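Local coordinates for protein alpha-/beta-galactoside alpha-2,3-sialyltransferase (Photobacterium phosphoreum, PDB 2ZWI) that probably transfers sialic acid from a CMP-linked donor onto alpha- and beta-galactosides in alpha-2,3 linkage, using a two-domain GT-B-type fold, at residues A[252-257]-A[290-296]; A[335-340]-A[355-361]. All blocks are in the same frame, centred on the assembly; numbering follows the deposited sequence.

In the fold
Both contacts belong to the C-terminal half of the chain, built on the six-stranded parallel sheet with strand 236-240 near its middle, and their centres are 21 Å apart. Interaction 1 comes first along the chain and is complete before interaction 2 begins. It pairs helices 249-259 and 287-294 against one face of the sheet. Interaction 2 sets strand 334-340 against the end of helix 350-357 and the turn after it, on the opposite face. Phe337 and Phe339 join the two by packing on Ile255 of helix 249-259. The sheet is thus covered on both sides, and one residue of each contact, Gln252 and Met355, comes near residues that bind CMP.

Interaction 1: residues A[252-257]-A[290-296]; sequences QIDILT and IIDAHNM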
ATOM      1  N   GLN A 252     -18.155 -16.128   1.285  1.00 12.03           N
ATOM      2  CA  GLN A 252     -18.424 -14.787   0.769  1.00 11.50           C
ATOM      3  C   GLN A 252     -19.843 -14.624   0.175  1.00 11.12           C
ATOM      4  O   GLN A 252     -20.473 -13.579   0.352  1.00 10.05           O
ATOM      5  CB  GLN A 252     -17.333 -14.375  -0.223  1.00 11.17           C
ATOM      6  CG  GLN A 252     -15.988 -14.149   0.491  1.00 10.36           C
ATOM      7  CD  GLN A 252     -14.823 -13.990  -0.446  1.00 11.21           C
ATOM      8  OE1 GLN A 252     -14.535 -12.891  -0.915  1.00 10.08           O
ATOM      9  NE2 GLN A 252     -14.118 -15.088  -0.700  1.00  9.91           N
ATOM     10  N   ILE A 253     -20.329 -15.656  -0.513  1.00 11.00           N
ATOM     11  CA  ILE A 253     -21.721 -15.696  -1.000  1.00 11.45           C
ATOM     12  C   ILE A 253     -22.690 -15.611   0.174  1.00 11.49           C
ATOM     13  O   ILE A 253     -23.668 -14.855   0.127  1.00 12.62           O
ATOM     14  CB  ILE A 253     -22.003 -16.979  -1.842  1.00 11.13           C
ATOM     15  CG1 ILE A 253     -21.325 -16.893  -3.212  1.00 12.11           C
ATOM     16  CG2 ILE A 253     -23.510 -17.204  -2.051  1.00 10.72           C
ATOM     17  CD1 ILE A 253     -21.028 -18.275  -3.837  1.00 12.11           C
ATOM     18  N   ASP A 254     -22.409 -16.377   1.229  1.00 11.96           N
ATOM     19  CA  ASP A 254     -23.233 -16.387   2.444  1.00 11.89           C
ATOM     20  C   ASP A 254     -23.261 -15.026   3.159  1.00 11.34           C
ATOM     21  O   ASP A 254     -24.326 -14.570   3.608  1.00 10.44           O
ATOM     22  CB  ASP A 254     -22.761 -17.475   3.412  1.00 12.33           C
ATOM     23  CG  ASP A 254     -23.110 -18.894   2.941  1.00 14.83           C
ATOM     24  OD1 ASP A 254     -22.577 -19.840   3.562  1.00 18.35           O
ATOM     25  OD2 ASP A 254     -23.902 -19.078   1.974  1.00 14.83           O
ATOM     26  N   ILE A 255     -22.091 -14.397   3.261  1.00 10.82           N
ATOM     27  CA  ILE A 255     -21.958 -13.034   3.810  1.00 10.68           C
ATOM     28  C   ILE A 255     -22.829 -12.060   3.029  1.00 10.24           C
ATOM     29  O   ILE A 255     -23.496 -11.223   3.614  1.00 10.35           O
ATOM     30  CB  ILE A 255     -20.498 -12.519   3.795  1.00 10.09           C
ATOM     31  CG1 ILE A 255     -19.644 -13.265   4.816  1.00 11.18           C
ATOM     32  CG2 ILE A 255     -20.431 -11.000   4.104  1.00 10.39           C
ATOM     33  CD1 ILE A 255     -18.168 -13.188   4.533  1.00 11.51           C
ATOM     34  N   LEU A 256     -22.796 -12.155   1.709  1.00 10.73           N
ATOM     35  CA  LEU A 256     -23.623 -11.295   0.870  1.00 11.41           C
ATOM     36  C   LEU A 256     -25.128 -11.556   1.019  1.00 12.19           C
ATOM     37  O   LEU A 256     -25.929 -10.606   0.928  1.00 12.59           O
ATOM     38  CB  LEU A 256     -23.197 -11.383  -0.584  1.00 11.44           C
ATOM     39  CG  LEU A 256     -21.998 -10.499  -0.887  1.00 10.69           C
ATOM     40  CD1 LEU A 256     -21.263 -11.032  -2.122  1.00 11.43           C
ATOM     41  CD2 LEU A 256     -22.414  -9.037  -1.035  1.00 10.19           C
ATOM     42  N   THR A 257     -25.525 -12.809   1.261  1.00 12.27           N
ATOM     43  CA  THR A 257     -26.957 -13.051   1.475  1.00 13.43           C
ATOM     44  C   THR A 257     -27.425 -12.555   2.840  1.00 13.37           C
ATOM     45  O   THR A 257     -28.521 -12.031   2.941  1.00 12.75           O
ATOM     46  CB  THR A 257     -27.504 -14.488   1.138  1.00 14.14           C
ATOM     47  OG1 THR A 257     -28.000 -15.154   2.314  1.00 17.38           O
ATOM     48  CG2 THR A 257     -26.549 -15.329   0.374  1.00 11.84           C
ATOM     49  N   ILE A 290     -19.073 -16.040  -7.080  1.00 21.69           N
ATOM     50  CA  ILE A 290     -19.656 -15.058  -6.164  1.00 20.94           C
ATOM     51  C   ILE A 290     -20.541 -14.063  -6.928  1.00 21.46           C
ATOM     52  O   ILE A 290     -21.693 -13.832  -6.542  1.00 21.56           O
ATOM     53  CB  ILE A 290     -18.559 -14.301  -5.350  1.00 21.16           C
ATOM     54  CG1 ILE A 290     -17.606 -15.287  -4.642  1.00 20.14           C
ATOM     55  CG2 ILE A 290     -19.201 -13.342  -4.345  1.00 20.17           C
ATOM     56  CD1 ILE A 290     -16.375 -14.635  -4.012  1.00 19.71           C
ATOM     57  N   ILE A 291     -20.003 -13.503  -8.017  1.00 21.56           N
ATOM     58  CA  ILE A 291     -20.681 -12.485  -8.837  1.00 21.87           C
ATOM     59  C   ILE A 291     -22.013 -12.978  -9.401  1.00 22.31           C
ATOM     60  O   ILE A 291     -22.990 -12.229  -9.465  1.00 22.25           O
ATOM     61  CB  ILE A 291     -19.766 -11.974  -9.998  1.00 21.58           C
ATOM     62  CG1 ILE A 291     -18.681 -11.045  -9.460  1.00 21.49           C
ATOM     63  CG2 ILE A 291     -20.572 -11.234 -11.067  1.00 21.61           C
ATOM     64  CD1 ILE A 291     -17.514 -10.841 -10.429  1.00 21.76           C
ATOM     65  N   ASP A 292     -22.043 -14.241  -9.801  1.00 22.96           N
ATOM     66  CA  ASP A 292     -23.229 -14.828 -10.402  1.00 23.98           C
ATOM     67  C   ASP A 292     -24.295 -15.072  -9.356  1.00 23.88           C
ATOM     68  O   ASP A 292     -25.475 -14.785  -9.587  1.00 24.45           O
ATOM     69  CB  ASP A 292     -22.880 -16.150 -11.094  1.00 24.40           C
ATOM     70  CG  ASP A 292     -22.152 -15.946 -12.410  1.00 25.48           C
ATOM     71  OD1 ASP A 292     -22.142 -14.803 -12.936  1.00 26.55           O
ATOM     72  OD2 ASP A 292     -21.593 -16.945 -12.921  1.00 25.54           O
ATOM     73  N   ALA A 293     -23.874 -15.595  -8.202  1.00 23.58           N
ATOM     74  CA  ALA A 293     -24.802 -15.947  -7.130  1.00 22.96           C
ATOM     75  C   ALA A 293     -25.555 -14.730  -6.609  1.00 22.67           C
ATOM     76  O   ALA A 293     -26.636 -14.881  -6.011  1.00 22.51           O
ATOM     77  CB  ALA A 293     -24.077 -16.659  -6.001  1.00 22.76           C
ATOM     78  N   HIS A 294     -25.003 -13.537  -6.853  1.00 21.85           N
ATOM     79  CA  HIS A 294     -25.599 -12.302  -6.347  1.00 21.75           C
ATOM     80  C   HIS A 294     -25.952 -11.194  -7.356  1.00 21.72           C
ATOM     81  O   HIS A 294     -26.418 -10.118  -6.957  1.00 22.22           O
ATOM     82  CB  HIS A 294     -24.800 -11.760  -5.163  1.00 21.51           C
ATOM     83  CG  HIS A 294     -24.974 -12.572  -3.923  1.00 21.15           C
ATOM     84  ND1 HIS A 294     -26.165 -12.620  -3.230  1.00 20.74           N
ATOM     85  CD2 HIS A 294     -24.126 -13.399  -3.270  1.00 20.61           C
ATOM     86  CE1 HIS A 294     -26.038 -13.428  -2.195  1.00 20.67           C
ATOM     87  NE2 HIS A 294     -24.808 -13.911  -2.194  1.00 20.78           N
ATOM     88  N   ASN A 295     -25.757 -11.461  -8.643  1.00 21.52           N
ATOM     89  CA  ASN A 295     -26.013 -10.468  -9.694  1.00 21.42           C
ATOM     90  C   ASN A 295     -25.376  -9.114  -9.401  1.00 21.00           C
ATOM     91  O   ASN A 295     -26.043  -8.076  -9.392  1.00 21.13           O
ATOM     92  CB  ASN A 295     -27.512 -10.311  -9.959  1.00 21.52           C
ATOM     93  CG  ASN A 295     -28.105 -11.517 -10.632  1.00 22.15           C
ATOM     94  OD1 ASN A 295     -27.386 -12.420 -11.075  1.00 23.27           O
ATOM     95  ND2 ASN A 295     -29.425 -11.547 -10.715  1.00 23.75           N
ATOM     96  N   MET A 296     -24.074  -9.142  -9.173  1.00 20.36           N
ATOM     97  CA  MET A 296     -23.338  -7.943  -8.814  1.00 20.36           C
ATOM     98  C   MET A 296     -22.619  -7.381 -10.027  1.00 18.44           C
ATOM     99  O   MET A 296     -22.202  -8.123 -10.910  1.00 17.75           O
ATOM    100  CB  MET A 296     -22.343  -8.272  -7.708  1.00 19.98           C
ATOM    101  CG  MET A 296     -23.023  -8.550  -6.370  1.00 22.29           C
ATOM    102  SD  MET A 296     -21.845  -9.015  -5.120  1.00 24.96           S
ATOM    103  CE  MET A 296     -21.163 -10.490  -5.843  1.00 23.13           C
TER
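Leu256 and Ile290 meet at the apolar centre, where CD1 of Leu256 lies 3.8 Å from CG2 of Ile290 and also reaches, tip to tip, to SD of Met296 at 3.7 Å. Ile253 widens this patch along the helices, its CG1 resting 3.9 Å from CB of Ala293, while Ile290 CD1 lies against the aliphatic part and amide of Gln252. The Gln252 amide is held within the same domain: OE1 accepts from Thr242 N, beside the CMP-binding Gly241, and NE2 donates to Thr248 O. Farther out, the His294 ring lies against helix 249-259, with Leu256 CB over one face as a CH-pi contact, 3.6 Å from the ring centroid, and Thr257 CG2 at the edge. With CG anti to the carbonyl carbon (chi1 -72°), the ring projects across the interface, and its NE2 donates to Ile253 O at 2.8 Å (N-H...O 150°). This carbonyl also takes Thr257 N of its own helix, so it serves two donors; His294 ND1 has a weak hydrogen bond with Lys260 NZ. The helices run roughly parallel, crossing at -30°, the pairing made by successive beta-alpha-beta crossovers on one face of a Rossmann-like nucleotide-binding domain.

Interaction 2: residues A[335-340]-A[355-361]; sequences NKFIFY and MIELNIV
Ile338 drives the tip of its longer branch between Met355 and Val361, and this is the tightly packed part of the contact. Its CD1 comes within 3.5 Å of Met355 CE and 3.8 Å of Val361 CB, the isoleucine and methionine chains crossing at about a right angle. With CG1 anti to the carbonyl carbon (chi1 -52°), that branch extends from the strand toward the helix end. Tyr340 closes the same side: SD of Met355 lies in the plane of its ring, at the edge, 5.0 Å from the centroid, a Met-aromatic contact made edge-on. The bend of the methionine at chi3 (84°) turns CE toward Ile338 CD1, while Met355 CE stays 3.6 Å from Tyr340 OH. Tyr340 OH lies 3.2 Å from Met355 SD. Beyond the segments, Phe326 and Phe327 of helix 325-328 also touch Met355.

The other side is looser and partly open to solvent. There Ile360 only grazes Ile338, CG2 to CD1 at 4.4 Å, in the turn that leaves the helix through a Schellman motif at Asn359. Asn335 OD1 faces Ile360 O at 3.1 Å, but both are acceptors, and the Asn335 amide instead donates weakly from ND2 to Phe337 O and Val318 O.

No hydrogen bond spans the two segments, and the buried Tyr340 OH has no polar partner. The contact thus appears to rest on apolar packing and the edge-on sulfur, with no conventional hydrogen bond to seat the helix end on the strand, the Met355 side chain lying about 9 Å from the bound CMP.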
ATOM      1  N   ASN A 335     -18.076   2.332   6.008  1.00 14.00           N
ATOM      2  CA  ASN A 335     -17.750   0.914   6.134  1.00 14.12           C
ATOM      3  C   ASN A 335     -18.884   0.187   6.865  1.00 13.92           C
ATOM      4  O   ASN A 335     -19.084   0.408   8.054  1.00 14.78           O
ATOM      5  CB  ASN A 335     -16.431   0.749   6.895  1.00 14.46           C
ATOM      6  CG  ASN A 335     -15.889  -0.678   6.863  1.00 15.74           C
ATOM      7  OD1 ASN A 335     -14.915  -0.985   7.547  1.00 20.68           O
ATOM      8  ND2 ASN A 335     -16.512  -1.548   6.084  1.00 16.78           N
ATOM      9  N   LYS A 336     -19.625  -0.666   6.162  1.00 12.92           N
ATOM     10  CA  LYS A 336     -20.783  -1.323   6.763  1.00 12.21           C
ATOM     11  C   LYS A 336     -20.461  -2.543   7.632  1.00 11.70           C
ATOM     12  O   LYS A 336     -21.159  -2.803   8.612  1.00 11.12           O
ATOM     13  CB  LYS A 336     -21.843  -1.671   5.704  1.00 12.58           C
ATOM     14  CG  LYS A 336     -22.527  -0.450   5.095  1.00 11.83           C
ATOM     15  CD  LYS A 336     -23.779  -0.847   4.346  1.00 13.27           C
ATOM     16  CE  LYS A 336     -24.436   0.338   3.673  1.00 13.73           C
ATOM     17  NZ  LYS A 336     -24.919   1.339   4.638  1.00 15.46           N
ATOM     18  N   PHE A 337     -19.414  -3.287   7.270  1.00 11.36           N
ATOM     19  CA  PHE A 337     -19.005  -4.503   7.985  1.00 11.14           C
ATOM     20  C   PHE A 337     -17.671  -5.002   7.430  1.00 11.12           C
ATOM     21  O   PHE A 337     -17.373  -4.778   6.258  1.00 10.81           O
ATOM     22  CB  PHE A 337     -20.068  -5.615   7.864  1.00 11.57           C
ATOM     23  CG  PHE A 337     -20.442  -5.967   6.439  1.00 11.33           C
ATOM     24  CD1 PHE A 337     -19.690  -6.888   5.710  1.00 10.28           C
ATOM     25  CD2 PHE A 337     -21.540  -5.367   5.825  1.00 11.85           C
ATOM     26  CE1 PHE A 337     -20.023  -7.208   4.396  1.00 10.99           C
ATOM     27  CE2 PHE A 337     -21.880  -5.682   4.510  1.00 10.84           C
ATOM     28  CZ  PHE A 337     -21.117  -6.606   3.798  1.00 11.48           C
ATOM     29  N   ILE A 338     -16.861  -5.645   8.273  1.00 10.58           N
ATOM     30  CA  ILE A 338     -15.703  -6.407   7.789  1.00 10.38           C
ATOM     31  C   ILE A 338     -15.704  -7.803   8.409  1.00 10.85           C
ATOM     32  O   ILE A 338     -15.841  -7.947   9.627  1.00 10.83           O
ATOM     33  CB  ILE A 338     -14.335  -5.721   8.084  1.00 10.97           C
ATOM     34  CG1 ILE A 338     -14.313  -4.262   7.605  1.00 10.06           C
ATOM     35  CG2 ILE A 338     -13.202  -6.486   7.409  1.00  9.57           C
ATOM     36  CD1 ILE A 338     -12.965  -3.551   7.883  1.00 10.51           C
ATOM     37  N   PHE A 339     -15.574  -8.824   7.565  1.00 10.72           N
ATOM     38  CA  PHE A 339     -15.445 -10.200   8.034  1.00 11.82           C
ATOM     39  C   PHE A 339     -13.999 -10.635   8.026  1.00 12.30           C
ATOM     40  O   PHE A 339     -13.259 -10.382   7.073  1.00 11.99           O
ATOM     41  CB  PHE A 339     -16.279 -11.179   7.207  1.00 11.29           C
ATOM     42  CG  PHE A 339     -17.728 -11.221   7.606  1.00 12.49           C
ATOM     43  CD1 PHE A 339     -18.237 -12.304   8.323  1.00 12.90           C
ATOM     44  CD2 PHE A 339     -18.578 -10.164   7.287  1.00 12.25           C
ATOM     45  CE1 PHE A 339     -19.579 -12.338   8.708  1.00 12.61           C
ATOM     46  CE2 PHE A 339     -19.911 -10.185   7.675  1.00 13.19           C
ATOM     47  CZ  PHE A 339     -20.417 -11.274   8.378  1.00 12.09           C
ATOM     48  N   TYR A 340     -13.624 -11.311   9.099  1.00 13.44           N
ATOM     49  CA  TYR A 340     -12.274 -11.812   9.271  1.00 14.97           C
ATOM     50  C   TYR A 340     -12.286 -13.329   9.469  1.00 16.55           C
ATOM     51  O   TYR A 340     -13.185 -13.875  10.110  1.00 16.77           O
ATOM     52  CB  TYR A 340     -11.636 -11.159  10.495  1.00 14.00           C
ATOM     53  CG  TYR A 340     -11.547  -9.647  10.450  1.00 14.00           C
ATOM     54  CD1 TYR A 340     -12.598  -8.850  10.911  1.00 12.83           C
ATOM     55  CD2 TYR A 340     -10.403  -9.012   9.949  1.00 12.93           C
ATOM     56  CE1 TYR A 340     -12.508  -7.451  10.885  1.00 13.40           C
ATOM     57  CE2 TYR A 340     -10.304  -7.623   9.918  1.00 12.89           C
ATOM     58  CZ  TYR A 340     -11.356  -6.850  10.391  1.00 13.86           C
ATOM     59  OH  TYR A 340     -11.258  -5.475  10.371  1.00 12.67           O
ATOM     60  N   MET A 355      -7.290  -2.247  13.172  1.00 11.54           N
ATOM     61  CA  MET A 355      -8.345  -1.642  12.349  1.00 12.18           C
ATOM     62  C   MET A 355      -9.386  -0.939  13.224  1.00 11.96           C
ATOM     63  O   MET A 355      -9.887   0.132  12.866  1.00 11.63           O
ATOM     64  CB  MET A 355      -8.965  -2.668  11.398  1.00 12.09           C
ATOM     65  CG  MET A 355      -7.976  -3.106  10.293  1.00 12.55           C
ATOM     66  SD  MET A 355      -8.545  -4.391   9.157  1.00 14.00           S
ATOM     67  CE  MET A 355      -9.465  -3.409   7.978  1.00 14.10           C
ATOM     68  N   ILE A 356      -9.682  -1.516  14.388  1.00 12.33           N
ATOM     69  CA  ILE A 356     -10.546  -0.826  15.359  1.00 12.49           C
ATOM     70  C   ILE A 356      -9.884   0.455  15.881  1.00 12.76           C
ATOM     71  O   ILE A 356     -10.505   1.528  15.871  1.00 12.47           O
ATOM     72  CB  ILE A 356     -10.987  -1.761  16.513  1.00 12.10           C
ATOM     73  CG1 ILE A 356     -12.031  -2.762  16.005  1.00 12.17           C
ATOM     74  CG2 ILE A 356     -11.528  -0.960  17.701  1.00 11.91           C
ATOM     75  CD1 ILE A 356     -12.221  -3.988  16.932  1.00 12.95           C
ATOM     76  N   GLU A 357      -8.626   0.347  16.311  1.00 13.34           N
ATOM     77  CA  GLU A 357      -7.883   1.501  16.859  1.00 14.67           C
ATOM     78  C   GLU A 357      -7.773   2.682  15.893  1.00 14.44           C
ATOM     79  O   GLU A 357      -7.810   3.845  16.318  1.00 14.60           O
ATOM     80  CB  GLU A 357      -6.488   1.088  17.341  1.00 15.27           C
ATOM     81  CG  GLU A 357      -6.495   0.143  18.539  1.00 19.35           C
ATOM     82  CD  GLU A 357      -7.234   0.724  19.741  1.00 24.25           C
ATOM     83  OE1 GLU A 357      -8.175   0.072  20.248  1.00 26.18           O
ATOM     84  OE2 GLU A 357      -6.879   1.845  20.159  1.00 27.68           O
ATOM     85  N   LEU A 358      -7.657   2.378  14.601  1.00 13.55           N
ATOM     86  CA  LEU A 358      -7.571   3.397  13.548  1.00 13.50           C
ATOM     87  C   LEU A 358      -8.924   3.913  13.069  1.00 13.88           C
ATOM     88  O   LEU A 358      -8.997   4.724  12.142  1.00 13.78           O
ATOM     89  CB  LEU A 358      -6.791   2.841  12.353  1.00 12.63           C
ATOM     90  CG  LEU A 358      -5.283   2.712  12.576  1.00 10.97           C
ATOM     91  CD1 LEU A 358      -4.689   1.836  11.502  1.00  9.88           C
ATOM     92  CD2 LEU A 358      -4.641   4.086  12.556  1.00  9.70           C
ATOM     93  N   ASN A 359      -9.988   3.430  13.702  1.00 14.47           N
ATOM     94  CA  ASN A 359     -11.362   3.776  13.337  1.00 15.46           C
ATOM     95  C   ASN A 359     -11.679   3.481  11.870  1.00 15.02           C
ATOM     96  O   ASN A 359     -12.445   4.195  11.233  1.00 14.94           O
ATOM     97  CB  ASN A 359     -11.671   5.238  13.706  1.00 16.23           C
ATOM     98  CG  ASN A 359     -11.396   5.530  15.161  1.00 18.29           C
ATOM     99  OD1 ASN A 359     -12.185   5.172  16.036  1.00 23.05           O
ATOM    100  ND2 ASN A 359     -10.267   6.176  15.436  1.00 22.83           N
ATOM    101  N   ILE A 360     -11.061   2.426  11.345  1.00 14.73           N
ATOM    102  CA  ILE A 360     -11.354   1.927  10.007  1.00 14.73           C
ATOM    103  C   ILE A 360     -12.723   1.231  10.034  1.00 14.63           C
ATOM    104  O   ILE A 360     -13.472   1.252   9.058  1.00 14.73           O
ATOM    105  CB  ILE A 360     -10.227   0.968   9.515  1.00 14.56           C
ATOM    106  CG1 ILE A 360      -8.955   1.780   9.195  1.00 15.07           C
ATOM    107  CG2 ILE A 360     -10.679   0.165   8.291  1.00 15.52           C
ATOM    108  CD1 ILE A 360      -7.693   0.946   9.036  1.00 14.79           C
ATOM    109  N   VAL A 361     -13.030   0.627  11.179  1.00 14.59           N
ATOM    110  CA  VAL A 361     -14.257  -0.125  11.374  1.00 14.22           C
ATOM    111  C   VAL A 361     -14.701   0.022  12.824  1.00 15.42           C
ATOM    112  O   VAL A 361     -13.875  -0.010  13.745  1.00 15.25           O
ATOM    113  CB  VAL A 361     -14.055  -1.631  10.994  1.00 14.65           C
ATOM    114  CG1 VAL A 361     -12.979  -2.297  11.873  1.00 11.78           C
ATOM    115  CG2 VAL A 361     -15.385  -2.417  11.006  1.00 12.38           C
TER